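Local coordinates for acyl-CoA N-acyltransferases (NAT) superfamily protein (Arabidopsis thaliana, PDB 6TH0) that probably transfers the acetyl group of acetyl-CoA to the N-terminal methionine of transmembrane proteins and to protein lysines, acting as an N-alpha-acetyltransferase of the GNAT family, at residues C7-N12 with S47-D52; R18-H23 with E34-V39; I64-A69 with I97-V102; A114-V119 with R145-M150. All blocks are in the same frame, centred on the assembly; numbering follows the deposited sequence.

Contact 1 of 4, residues C7-N12 with S47-D52; sequences CFRPIN and SWAAVD
R9 and V51 lie on the same face of the sheet, and their side chains cross at about a right angle. R9 CG sits between its backbone N and carbonyl carbon (chi1 56°), and the chain then runs extended to NE. The guanidinium lies beside A49 and V51 of the partner strand. A49 CB lies over one of its faces, 3.9 Å from R9 NH1, and V51 CG1 approaches R9 NH2 obliquely. R9 NH1 also donates to P10 O, which lies in the guanidinium plane. D15 forms a salt bridge with R9 NH1, and E61 O accepts from R9 NH2. Beyond R9, I11 CG1 packs on A49 CB at 3.8 Å. I11 CB comes within 3.3 Å of S47 OG.

F8 and A50 lie on the other face as a non-hydrogen-bonded pair. F8 CE1 meets A50 CB at 3.7 Å, and helix 111-123 covers this side. C7 and V51 exchange two antiparallel backbone hydrogen bonds, as do R9 and A49; A49 N to R9 O is the shortest at 2.7 Å and almost straight at 177°.

Paired backbone bonds thus join edge strand 6-10 to strand 45-52. The charge of R9 is probably balanced by D15, while its flat group lies against small apolar side chains.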
# COMPACT_ATOMS: atom_id res chain seq x y z
N CYS A 7 0.68 2.71 17.27
CA CYS A 7 -0.30 3.69 16.82
C CYS A 7 -0.11 4.00 15.34
O CYS A 7 0.95 3.74 14.76
CB CYS A 7 -0.21 4.98 17.64
SG CYS A 7 -0.70 4.84 19.36
N PHE A 8 -1.15 4.57 14.73
CA PHE A 8 -1.12 4.88 13.30
C PHE A 8 -1.47 6.34 13.07
O PHE A 8 -2.38 6.87 13.71
CB PHE A 8 -2.05 3.94 12.54
CG PHE A 8 -1.77 2.48 12.81
CD1 PHE A 8 -0.75 1.82 12.14
CD2 PHE A 8 -2.50 1.79 13.76
CE1 PHE A 8 -0.48 0.49 12.40
CE2 PHE A 8 -2.23 0.46 14.03
CZ PHE A 8 -1.22 -0.19 13.34
N ARG A 9 -0.72 7.00 12.20
CA ARG A 9 -0.97 8.40 11.89
C ARG A 9 -0.61 8.64 10.44
O ARG A 9 0.10 7.83 9.83
CB ARG A 9 -0.15 9.33 12.80
CG ARG A 9 1.37 9.05 12.75
CD ARG A 9 2.16 10.27 13.21
NE ARG A 9 3.60 10.00 13.29
CZ ARG A 9 4.42 10.01 12.25
NH1 ARG A 9 3.95 10.24 11.03
NH2 ARG A 9 5.72 9.77 12.41
N PRO A 10 -1.10 9.72 9.84
CA PRO A 10 -0.70 10.04 8.47
C PRO A 10 0.80 10.31 8.42
O PRO A 10 1.40 10.81 9.36
CB PRO A 10 -1.50 11.30 8.14
CG PRO A 10 -2.66 11.28 9.12
CD PRO A 10 -2.11 10.66 10.36
N ILE A 11 1.41 9.94 7.29
CA ILE A 11 2.79 10.33 7.08
C ILE A 11 2.86 11.83 6.81
O ILE A 11 2.00 12.41 6.13
CB ILE A 11 3.40 9.52 5.93
CG1 ILE A 11 3.45 8.05 6.34
CG2 ILE A 11 4.84 9.99 5.65
CD1 ILE A 11 4.01 7.12 5.28
N ASN A 12 3.85 12.49 7.40
CA ASN A 12 4.03 13.93 7.23
C ASN A 12 5.46 14.24 6.83
O ASN A 12 6.33 13.35 6.82
CB ASN A 12 3.65 14.69 8.52
CG ASN A 12 4.46 14.25 9.72
OD1 ASN A 12 5.66 14.51 9.80
ND2 ASN A 12 3.81 13.59 10.67
N SER A 47 -1.33 7.96 2.86
CA SER A 47 -0.40 7.04 3.48
C SER A 47 -0.54 7.06 5.00
O SER A 47 -1.11 7.98 5.59
CB SER A 47 1.03 7.39 3.08
OG SER A 47 1.31 8.72 3.49
N TRP A 48 -0.02 6.00 5.61
CA TRP A 48 -0.10 5.80 7.04
C TRP A 48 1.24 5.33 7.57
O TRP A 48 1.93 4.53 6.92
CB TRP A 48 -1.19 4.78 7.40
CG TRP A 48 -2.56 5.32 7.21
CD1 TRP A 48 -3.35 5.90 8.17
CD2 TRP A 48 -3.33 5.35 6.00
NE1 TRP A 48 -4.55 6.27 7.63
CE2 TRP A 48 -4.57 5.94 6.30
CE3 TRP A 48 -3.09 4.92 4.69
CZ2 TRP A 48 -5.57 6.12 5.34
CZ3 TRP A 48 -4.09 5.09 3.74
CH2 TRP A 48 -5.31 5.70 4.07
N ALA A 49 1.61 5.82 8.74
CA ALA A 49 2.79 5.38 9.44
C ALA A 49 2.35 4.60 10.67
O ALA A 49 1.31 4.89 11.26
CB ALA A 49 3.68 6.56 9.85
N ALA A 50 3.12 3.59 11.02
CA ALA A 50 3.00 2.91 12.30
C ALA A 50 4.15 3.37 13.18
O ALA A 50 5.29 3.42 12.73
CB ALA A 50 3.05 1.39 12.13
N VAL A 51 3.84 3.74 14.42
CA VAL A 51 4.86 4.18 15.37
C VAL A 51 4.67 3.47 16.70
O VAL A 51 3.57 3.07 17.07
CB VAL A 51 4.81 5.72 15.58
CG1 VAL A 51 4.98 6.44 14.24
CG2 VAL A 51 3.51 6.13 16.27
N ASP A 52 5.79 3.27 17.40
CA ASP A 52 5.80 2.78 18.78
C ASP A 52 6.32 3.94 19.63
O ASP A 52 7.52 4.10 19.80
CB ASP A 52 6.66 1.53 18.92
CG ASP A 52 6.73 1.01 20.34
OD1 ASP A 52 6.10 1.60 21.25
OD2 ASP A 52 7.43 0.00 20.55

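Contact 2 of 4, residues R18-H23 with E34-V39; sequences RLEQIH and EFFQNV
F36 has the most surface buried here, and its ring is met on a face and at its edge by helix 16-26. E20 CA stands over the centre of one face, 4.1 Å from the centroid of the F36 ring, in a CH-pi contact. E20 CG lies closer to the root of the ring, 3.4 Å from F36 CG. F35 CD2 of the same helix as F36 covers the opposite face. At the ring edge, L19 CD2 lies 3.8 Å from F36 CD1 and also touches V39 CG1 at 3.5 Å.

The edge of F36 points at the face of H23 in a T-shaped pair, with the planes at 73°. F36 CE1 is 3.3 Å from H23 CG. The imidazole is held from within its own helix, where H23 ND1 donates to L19 O at 2.9 Å. That oxygen also accepts from H23 N, on the opposite face of its carbonyl plane. H23 NE2 is hydrogen-bonded to T99 OG1. An alanine at H23 would probably leave the F36 edge without its aromatic partner and T99 without this bond.

The T-shaped pair and its apolar neighbours join helices 16-26 and 33-41, which lie between the first two strands of the GNAT fold.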
# COMPACT_ATOMS: atom_id res chain seq x y z
N ARG A 18 13.42 9.25 7.20
CA ARG A 18 13.19 7.87 7.62
C ARG A 18 12.44 7.09 6.56
O ARG A 18 12.77 5.93 6.27
CB ARG A 18 12.44 7.85 8.95
CG ARG A 18 11.90 6.49 9.36
CD ARG A 18 13.02 5.53 9.76
NE ARG A 18 12.47 4.41 10.51
CZ ARG A 18 13.17 3.32 10.85
NH1 ARG A 18 14.44 3.22 10.51
NH2 ARG A 18 12.59 2.35 11.55
N LEU A 19 11.42 7.70 5.95
CA LEU A 19 10.64 7.02 4.93
C LEU A 19 11.50 6.59 3.76
O LEU A 19 11.40 5.45 3.28
CB LEU A 19 9.50 7.93 4.44
CG LEU A 19 8.44 7.27 3.55
CD1 LEU A 19 7.61 6.21 4.26
CD2 LEU A 19 7.56 8.35 2.89
N GLU A 20 12.36 7.49 3.27
CA GLU A 20 13.21 7.14 2.14
C GLU A 20 14.15 6.02 2.54
O GLU A 20 14.33 5.05 1.80
CB GLU A 20 14.03 8.33 1.67
CG GLU A 20 13.28 9.39 0.88
CD GLU A 20 14.21 10.51 0.44
OE1 GLU A 20 14.89 11.09 1.31
OE2 GLU A 20 14.28 10.78 -0.78
N GLN A 21 14.71 6.13 3.74
CA GLN A 21 15.71 5.17 4.19
C GLN A 21 15.12 3.77 4.33
O GLN A 21 15.71 2.78 3.87
CB GLN A 21 16.30 5.68 5.50
CG GLN A 21 17.14 4.70 6.29
CD GLN A 21 16.79 4.77 7.77
OE1 GLN A 21 15.97 3.99 8.26
NE2 GLN A 21 17.40 5.71 8.48
N ILE A 22 13.95 3.65 4.97
CA ILE A 22 13.32 2.35 5.16
C ILE A 22 12.91 1.74 3.83
O ILE A 22 13.02 0.52 3.64
CB ILE A 22 12.15 2.45 6.15
CG1 ILE A 22 11.76 1.05 6.65
CG2 ILE A 22 10.94 3.15 5.49
CD1 ILE A 22 10.85 1.06 7.86
N HIS A 23 12.39 2.54 2.89
CA HIS A 23 12.11 1.99 1.57
C HIS A 23 13.36 1.40 0.93
O HIS A 23 13.33 0.28 0.40
CB HIS A 23 11.49 3.05 0.66
CG HIS A 23 10.01 3.21 0.83
ND1 HIS A 23 9.44 3.82 1.93
CD2 HIS A 23 8.98 2.81 0.05
CE1 HIS A 23 8.13 3.82 1.81
NE2 HIS A 23 7.82 3.21 0.67
N GLU A 34 11.60 12.15 -5.84
CA GLU A 34 10.33 12.85 -6.04
C GLU A 34 9.16 12.05 -5.48
O GLU A 34 8.20 12.63 -4.95
CB GLU A 34 10.10 13.13 -7.53
CG GLU A 34 10.90 14.29 -8.10
CD GLU A 34 10.56 15.61 -7.44
OE1 GLU A 34 9.79 15.61 -6.45
OE2 GLU A 34 11.04 16.66 -7.91
N PHE A 35 9.22 10.73 -5.58
CA PHE A 35 8.11 9.94 -5.06
C PHE A 35 7.91 10.19 -3.57
O PHE A 35 6.78 10.31 -3.09
CB PHE A 35 8.34 8.45 -5.33
CG PHE A 35 7.40 7.56 -4.59
CD1 PHE A 35 6.09 7.41 -5.04
CD2 PHE A 35 7.82 6.83 -3.49
CE1 PHE A 35 5.20 6.58 -4.39
CE2 PHE A 35 6.94 5.98 -2.82
CZ PHE A 35 5.62 5.86 -3.27
N PHE A 36 9.00 10.27 -2.81
CA PHE A 36 8.84 10.44 -1.37
C PHE A 36 8.38 11.84 -1.01
O PHE A 36 7.71 12.00 0.02
CB PHE A 36 10.14 10.03 -0.68
CG PHE A 36 10.45 8.59 -0.88
CD1 PHE A 36 9.76 7.62 -0.17
CD2 PHE A 36 11.38 8.19 -1.82
CE1 PHE A 36 10.01 6.28 -0.38
CE2 PHE A 36 11.65 6.85 -2.03
CZ PHE A 36 10.95 5.89 -1.30
N GLN A 37 8.73 12.85 -1.81
CA GLN A 37 8.15 14.17 -1.62
C GLN A 37 6.65 14.12 -1.84
O GLN A 37 5.87 14.75 -1.12
CB GLN A 37 8.79 15.19 -2.58
CG GLN A 37 10.19 15.66 -2.23
CD GLN A 37 10.24 16.46 -0.93
OE1 GLN A 37 9.27 17.11 -0.55
NE2 GLN A 37 11.39 16.43 -0.27
N ASN A 38 6.22 13.42 -2.90
CA ASN A 38 4.79 13.25 -3.16
C ASN A 38 4.10 12.61 -1.96
O ASN A 38 3.05 13.07 -1.51
CB ASN A 38 4.62 12.41 -4.42
CG ASN A 38 3.16 12.24 -4.85
OD1 ASN A 38 2.21 12.77 -4.24
ND2 ASN A 38 2.99 11.55 -5.97
N VAL A 39 4.71 11.57 -1.39
CA VAL A 39 4.08 10.85 -0.28
C VAL A 39 3.88 11.79 0.90
O VAL A 39 2.76 11.92 1.42
CB VAL A 39 4.93 9.63 0.12
CG1 VAL A 39 4.42 9.02 1.41
CG2 VAL A 39 4.95 8.57 -0.99

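Contact 3 of 4, residues I64-A69 with I97-V102; sequences IGFVTA and ILTLGV. With ACO (acetyl coenzyme *a), chain C.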
# COMPACT_ATOMS: atom_id res chain seq x y z
N ILE A 64 7.95 2.83 12.29
CA ILE A 64 8.47 1.48 12.16
C ILE A 64 7.65 0.65 11.18
O ILE A 64 7.91 -0.54 10.99
CB ILE A 64 8.58 0.80 13.54
CG1 ILE A 64 7.29 0.93 14.34
CG2 ILE A 64 9.72 1.43 14.33
CD1 ILE A 64 6.17 0.03 13.87
N GLY A 65 6.68 1.28 10.52
CA GLY A 65 5.91 0.62 9.49
C GLY A 65 5.26 1.70 8.65
O GLY A 65 5.14 2.84 9.08
N PHE A 66 4.89 1.33 7.43
CA PHE A 66 4.32 2.32 6.52
C PHE A 66 3.44 1.61 5.50
O PHE A 66 3.64 0.43 5.21
CB PHE A 66 5.43 3.10 5.80
CG PHE A 66 6.31 2.24 4.99
CD1 PHE A 66 5.96 1.91 3.69
CD2 PHE A 66 7.45 1.68 5.55
CE1 PHE A 66 6.77 1.05 2.94
CE2 PHE A 66 8.25 0.84 4.81
CZ PHE A 66 7.93 0.53 3.51
N VAL A 67 2.46 2.34 4.96
CA VAL A 67 1.77 1.92 3.75
C VAL A 67 1.49 3.18 2.94
O VAL A 67 1.18 4.23 3.52
CB VAL A 67 0.46 1.17 4.05
CG1 VAL A 67 -0.51 2.08 4.79
CG2 VAL A 67 -0.15 0.62 2.77
N THR A 68 1.76 3.14 1.63
CA THR A 68 1.45 4.25 0.73
C THR A 68 0.48 3.80 -0.36
O THR A 68 0.50 2.63 -0.79
CB THR A 68 2.71 4.81 0.08
OG1 THR A 68 3.33 3.78 -0.70
CG2 THR A 68 3.68 5.29 1.16
N ALA A 69 -0.39 4.71 -0.80
CA ALA A 69 -1.41 4.38 -1.78
C ALA A 69 -1.75 5.62 -2.60
O ALA A 69 -1.62 6.75 -2.14
CB ALA A 69 -2.68 3.83 -1.11
N ILE A 97 -2.56 0.33 -3.60
CA ILE A 97 -1.45 0.30 -2.64
C ILE A 97 -0.15 0.23 -3.42
O ILE A 97 0.03 -0.64 -4.29
CB ILE A 97 -1.59 -0.87 -1.67
CG1 ILE A 97 -2.74 -0.64 -0.69
CG2 ILE A 97 -0.23 -1.09 -0.92
CD1 ILE A 97 -3.17 -1.88 0.05
N LEU A 98 0.76 1.16 -3.12
CA LEU A 98 2.06 1.27 -3.76
C LEU A 98 3.11 0.50 -2.96
O LEU A 98 3.77 -0.40 -3.49
CB LEU A 98 2.48 2.72 -3.86
CG LEU A 98 1.60 3.63 -4.75
CD1 LEU A 98 1.75 5.07 -4.31
CD2 LEU A 98 2.08 3.48 -6.17
N THR A 99 3.28 0.86 -1.69
CA THR A 99 4.30 0.22 -0.88
C THR A 99 3.74 -0.12 0.50
O THR A 99 2.77 0.46 0.97
CB THR A 99 5.54 1.11 -0.72
OG1 THR A 99 5.24 2.22 0.13
CG2 THR A 99 6.05 1.61 -2.07
N LEU A 100 4.39 -1.11 1.13
CA LEU A 100 4.00 -1.57 2.46
C LEU A 100 5.24 -2.20 3.06
O LEU A 100 5.92 -2.94 2.35
CB LEU A 100 2.86 -2.59 2.37
CG LEU A 100 2.56 -3.41 3.61
CD1 LEU A 100 1.83 -2.56 4.64
CD2 LEU A 100 1.73 -4.64 3.24
N GLY A 101 5.55 -1.89 4.31
CA GLY A 101 6.70 -2.48 4.97
C GLY A 101 6.63 -2.31 6.46
O GLY A 101 6.06 -1.34 6.96
N VAL A 102 7.24 -3.25 7.19
CA VAL A 102 7.38 -3.19 8.64
C VAL A 102 8.85 -3.51 8.95
O VAL A 102 9.44 -4.39 8.31
CB VAL A 102 6.42 -4.18 9.34
CG1 VAL A 102 6.62 -4.17 10.84
CG2 VAL A 102 4.93 -3.87 8.99
N1A ACO C . 1.67 -13.91 17.02
C2A ACO C . 2.30 -14.69 16.08
N3A ACO C . 2.32 -14.61 14.74
C4A ACO C . 1.55 -13.55 14.28
C5A ACO C . 0.83 -12.65 15.13
C6A ACO C . 0.92 -12.88 16.52
N6A ACO C . 0.25 -12.06 17.39
N7A ACO C . 0.15 -11.68 14.39
C8A ACO C . 0.45 -11.98 13.11
N9A ACO C . 1.29 -13.09 12.99
C1B ACO C . 1.80 -13.70 11.76
C2B ACO C . 0.75 -13.71 10.55
O2B ACO C . -0.11 -14.76 10.70
C3B ACO C . 1.87 -14.00 9.45
O3B ACO C . 2.22 -15.28 9.64
P3B ACO C . 2.73 -16.13 8.09
O7A ACO C . 4.05 -15.42 7.96
O8A ACO C . 2.76 -17.60 8.48
O9A ACO C . 1.64 -15.65 7.16
C4B ACO C . 3.01 -13.01 9.87
O4B ACO C . 2.97 -12.94 11.34
C5B ACO C . 2.86 -11.63 9.20
O5B ACO C . 1.59 -11.09 9.43
P1A ACO C . 1.77 -9.51 9.89
O1A ACO C . 2.53 -9.46 11.17
O2A ACO C . 0.42 -8.86 9.75
O3A ACO C . 2.73 -8.67 8.78
P2A ACO C . 4.10 -8.10 9.34
O4A ACO C . 3.91 -6.88 10.16
O5A ACO C . 5.09 -9.15 9.76
O6A ACO C . 4.84 -7.42 7.92
CBP ACO C . 5.38 -7.57 5.58
CCP ACO C . 4.55 -8.17 6.79
CDP ACO C . 4.82 -6.20 5.28
CEP ACO C . 5.26 -8.47 4.35
CAP ACO C . 6.84 -7.49 6.10
OAP ACO C . 7.43 -8.79 6.17
C9P ACO C . 7.78 -6.65 5.23
O9P ACO C . 7.97 -5.48 5.50
N8P ACO C . 8.45 -7.26 4.19
C7P ACO C . 9.38 -6.50 3.30
C6P ACO C . 8.64 -5.48 2.49
C5P ACO C . 7.71 -6.22 1.60
O5P ACO C . 7.96 -7.30 1.07
N4P ACO C . 6.48 -5.64 1.37
C3P ACO C . 5.58 -6.39 0.51
C2P ACO C . 4.68 -5.45 -0.21
S1P ACO C . 3.58 -6.47 -1.31
C ACO C . 4.66 -6.47 -2.74
O ACO C . 5.28 -7.45 -3.09
CH3 ACO C . 4.81 -5.23 -3.45
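F66 packs its ring on the backbone of G101 in the neighbouring antiparallel strand. CB of F66 points to the same sheet face as T68 and T99. CG lies between the backbone N and the carbonyl carbon (chi1 60°). From there the two sides of the ring part. F66 CD2 nears G101 O at 3.6 Å, and CE2 reaches G101 CA. On the other side, CD1 and CE1 approach T99 OG1, with F66 CE1 to T99 OG1 at 3.4 Å near the ring plane. At the tip, F66 CZ is 3.5 Å from G101 N, which lies over one face near the rim. G101 CA makes a CH-pi contact with the same ring. Any CB on G101 would clash with F66 CZ, so glycine suits the position. H23, L19, I22 and I26 of helix 16-26 also pack on this ring. An alanine at F66 would probably open a gap over G101 and leave the H23 ring without this neighbour.

The backbones bond in both directions between F66 and G101. A classic bulge follows, where L98 and T99 both face T68 and L98 N donates to T68 O at 2.8 Å. The hydroxyls T68 OG1 and T99 OG1 are hydrogen-bonded at 2.6 Å.

Segment 97-102, on strand 93-102, also holds acetyl-CoA. L100 O accepts from N4P of the cofactor, and V102 N donates to O9P at 2.9 Å. L100 packs on CDP, and V102 CG2 lies against the pyrophosphate oxygens O4A and O6A. The pantetheine arm is therefore bound by backbone groups, much as another strand would be.

Contact 4 of 4, residues A114-V119 with R145-M150; sequences ALINEV and RLYKRM. With ACO (acetyl coenzyme *a), chain C.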
# COMPACT_ATOMS: atom_id res chain seq x y z
N ALA A 114 -2.76 -4.44 10.05
CA ALA A 114 -3.44 -3.22 10.48
C ALA A 114 -3.23 -2.08 9.48
O ALA A 114 -4.16 -1.31 9.22
CB ALA A 114 -2.96 -2.80 11.87
N LEU A 115 -2.04 -1.99 8.90
CA LEU A 115 -1.80 -0.94 7.91
C LEU A 115 -2.71 -1.11 6.70
O LEU A 115 -3.34 -0.14 6.24
CB LEU A 115 -0.32 -0.95 7.50
CG LEU A 115 0.67 -0.36 8.52
CD1 LEU A 115 2.11 -0.76 8.17
CD2 LEU A 115 0.56 1.17 8.62
N ILE A 116 -2.81 -2.33 6.18
CA ILE A 116 -3.74 -2.58 5.08
C ILE A 116 -5.16 -2.24 5.49
O ILE A 116 -5.92 -1.62 4.73
CB ILE A 116 -3.62 -4.04 4.61
CG1 ILE A 116 -2.22 -4.30 4.05
CG2 ILE A 116 -4.68 -4.35 3.58
CD1 ILE A 116 -1.92 -5.81 3.94
N ASN A 117 -5.54 -2.62 6.71
CA ASN A 117 -6.87 -2.31 7.21
C ASN A 117 -7.16 -0.81 7.11
O ASN A 117 -8.26 -0.39 6.74
CB ASN A 117 -7.00 -2.81 8.65
CG ASN A 117 -8.40 -2.66 9.19
OD1 ASN A 117 -9.36 -2.98 8.50
ND2 ASN A 117 -8.51 -2.19 10.42
N GLU A 118 -6.16 0.02 7.44
CA GLU A 118 -6.33 1.47 7.32
C GLU A 118 -6.67 1.86 5.89
O GLU A 118 -7.53 2.72 5.66
CB GLU A 118 -5.05 2.19 7.77
CG GLU A 118 -4.73 2.02 9.24
CD GLU A 118 -5.79 2.64 10.14
OE1 GLU A 118 -6.46 3.58 9.68
OE2 GLU A 118 -5.97 2.17 11.28
N VAL A 119 -6.03 1.23 4.90
CA VAL A 119 -6.30 1.58 3.51
C VAL A 119 -7.71 1.16 3.12
O VAL A 119 -8.43 1.91 2.45
CB VAL A 119 -5.25 0.94 2.59
CG1 VAL A 119 -5.55 1.29 1.15
CG2 VAL A 119 -3.82 1.39 2.99
N ARG A 145 0.23 -14.48 1.40
CA ARG A 145 -0.58 -14.95 2.53
C ARG A 145 -1.26 -13.79 3.26
O ARG A 145 -2.40 -13.93 3.74
CB ARG A 145 0.28 -15.76 3.51
CG ARG A 145 0.84 -17.05 2.93
CD ARG A 145 1.42 -17.99 4.00
NE ARG A 145 2.47 -17.37 4.81
CZ ARG A 145 3.77 -17.41 4.52
NH1 ARG A 145 4.65 -16.81 5.31
NH2 ARG A 145 4.19 -18.02 3.42
N LEU A 146 -0.57 -12.67 3.39
CA LEU A 146 -1.11 -11.50 4.09
C LEU A 146 -2.34 -10.95 3.37
O LEU A 146 -3.38 -10.68 3.99
CB LEU A 146 -0.03 -10.42 4.21
CG LEU A 146 -0.41 -9.06 4.81
CD1 LEU A 146 -0.92 -9.22 6.22
CD2 LEU A 146 0.80 -8.11 4.76
N TYR A 147 -2.23 -10.73 2.07
CA TYR A 147 -3.36 -10.13 1.38
C TYR A 147 -4.53 -11.11 1.30
O TYR A 147 -5.69 -10.71 1.46
CB TYR A 147 -2.92 -9.62 0.01
CG TYR A 147 -2.20 -8.28 0.13
CD1 TYR A 147 -2.91 -7.12 0.40
CD2 TYR A 147 -0.82 -8.19 0.02
CE1 TYR A 147 -2.27 -5.90 0.52
CE2 TYR A 147 -0.17 -6.98 0.14
CZ TYR A 147 -0.90 -5.84 0.41
OH TYR A 147 -0.28 -4.63 0.52
N LYS A 148 -4.24 -12.40 1.10
CA LYS A 148 -5.29 -13.41 1.15
C LYS A 148 -5.99 -13.41 2.51
O LYS A 148 -7.22 -13.53 2.60
CB LYS A 148 -4.71 -14.79 0.84
CG LYS A 148 -5.74 -15.88 0.69
CD LYS A 148 -5.12 -17.17 0.18
CE LYS A 148 -6.10 -18.33 0.28
NZ LYS A 148 -6.43 -18.67 1.69
N ARG A 149 -5.21 -13.25 3.59
CA ARG A 149 -5.78 -13.23 4.93
C ARG A 149 -6.72 -12.05 5.12
O ARG A 149 -7.70 -12.14 5.87
CB ARG A 149 -4.65 -13.12 5.96
CG ARG A 149 -5.05 -13.28 7.41
CD ARG A 149 -3.81 -13.22 8.30
NE ARG A 149 -2.81 -14.23 7.98
CZ ARG A 149 -1.57 -13.97 7.56
NH1 ARG A 149 -1.16 -12.72 7.40
NH2 ARG A 149 -0.74 -14.97 7.30
N MET A 150 -6.43 -10.94 4.44
CA MET A 150 -7.26 -9.75 4.40
C MET A 150 -8.44 -9.86 3.44
O MET A 150 -9.11 -8.86 3.20
CB MET A 150 -6.41 -8.53 4.04
CG MET A 150 -5.37 -8.15 5.08
SD MET A 150 -6.16 -7.94 6.68
CE MET A 150 -7.20 -6.52 6.37
N1A ACO C . 1.67 -13.91 17.02
C2A ACO C . 2.30 -14.69 16.08
N3A ACO C . 2.32 -14.61 14.74
C4A ACO C . 1.55 -13.55 14.28
C5A ACO C . 0.83 -12.65 15.13
C6A ACO C . 0.92 -12.88 16.52
N6A ACO C . 0.25 -12.06 17.39
N7A ACO C . 0.15 -11.68 14.39
C8A ACO C . 0.45 -11.98 13.11
N9A ACO C . 1.29 -13.09 12.99
C1B ACO C . 1.80 -13.70 11.76
C2B ACO C . 0.75 -13.71 10.55
O2B ACO C . -0.11 -14.76 10.70
C3B ACO C . 1.87 -14.00 9.45
O3B ACO C . 2.22 -15.28 9.64
P3B ACO C . 2.73 -16.13 8.09
O7A ACO C . 4.05 -15.42 7.96
O8A ACO C . 2.76 -17.60 8.48
O9A ACO C . 1.64 -15.65 7.16
C4B ACO C . 3.01 -13.01 9.87
O4B ACO C . 2.97 -12.94 11.34
C5B ACO C . 2.86 -11.63 9.20
O5B ACO C . 1.59 -11.09 9.43
P1A ACO C . 1.77 -9.51 9.89
O1A ACO C . 2.53 -9.46 11.17
O2A ACO C . 0.42 -8.86 9.75
O3A ACO C . 2.73 -8.67 8.78
P2A ACO C . 4.10 -8.10 9.34
O4A ACO C . 3.91 -6.88 10.16
O5A ACO C . 5.09 -9.15 9.76
O6A ACO C . 4.84 -7.42 7.92
CBP ACO C . 5.38 -7.57 5.58
CCP ACO C . 4.55 -8.17 6.79
CDP ACO C . 4.82 -6.20 5.28
CEP ACO C . 5.26 -8.47 4.35
CAP ACO C . 6.84 -7.49 6.10
OAP ACO C . 7.43 -8.79 6.17
C9P ACO C . 7.78 -6.65 5.23
O9P ACO C . 7.97 -5.48 5.50
N8P ACO C . 8.45 -7.26 4.19
C7P ACO C . 9.38 -6.50 3.30
C6P ACO C . 8.64 -5.48 2.49
C5P ACO C . 7.71 -6.22 1.60
O5P ACO C . 7.96 -7.30 1.07
N4P ACO C . 6.48 -5.64 1.37
C3P ACO C . 5.58 -6.39 0.51
C2P ACO C . 4.68 -5.45 -0.21
S1P ACO C . 3.58 -6.47 -1.31
C ACO C . 4.66 -6.47 -2.74
O ACO C . 5.28 -7.45 -3.09
CH3 ACO C . 4.81 -5.23 -3.45
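I116 reaches with CD1 to the Y147 ring and to L146. I116 CG1 is anti to the carbonyl carbon (chi1 -64°), and chi2 of 164° extends CD1 toward the Y147 ring. CD1 then lies over one face of that ring, 3.4 Å from Y147 CE1. It also meets L146 CD2 at 3.7 Å, the two side chains touching tip to tip. The other branch, I116 CG2, packs on M150 CG. The M150 chain is bent at chi2 and chi3, and its CE comes near N117 CB. The Y147 ring has S1P of acetyl-CoA near its plane, at the edge, and F152 meets it edge-to-face.

Both arginine chains are bent at chi3. R145 NE donates to O9A of the 3'-phosphate at 3.0 Å, and R145 NH1 to O7A of the same phosphate at 3.1 Å. Both bonds are nearly straight, with the phosphorus in the guanidinium plane. In R149, O2B of the ribose lies over one guanidinium face and R145 O over the other. R149 NH2 lies close to O9A.

Helices 111-123 and 141-149 thus meet through apolar side chains beside the acetyl-CoA site of the GNAT fold, where R145 binds the 3'-phosphate and R149 lies against the ribose and that phosphate.

In the fold
Contacts 1 and 3 belong to one mixed sheet, with centres about 10 Å apart. Strands 45-52 and 63-73 are neighbours in it, joined by backbone bonds of A50 with I64 and G65. Contact 2 is nested in the chain between the two segments of contact 1; contacts 3 and 4 follow in series. Contacts 2 and 4 each touch contact 3, through H23 and through Y147 on L100, with centres about 11 Å from its centre. Contact 4 also touches contact 1, where helix 111-123 packs on F8 and W48. Contacts 2 and 4 do not touch, and their centres are about 21 Å apart. Helices thus flank the sheet, and contacts 3 and 4 both touch acetyl-CoA, linking the GNAT core to its cofactor.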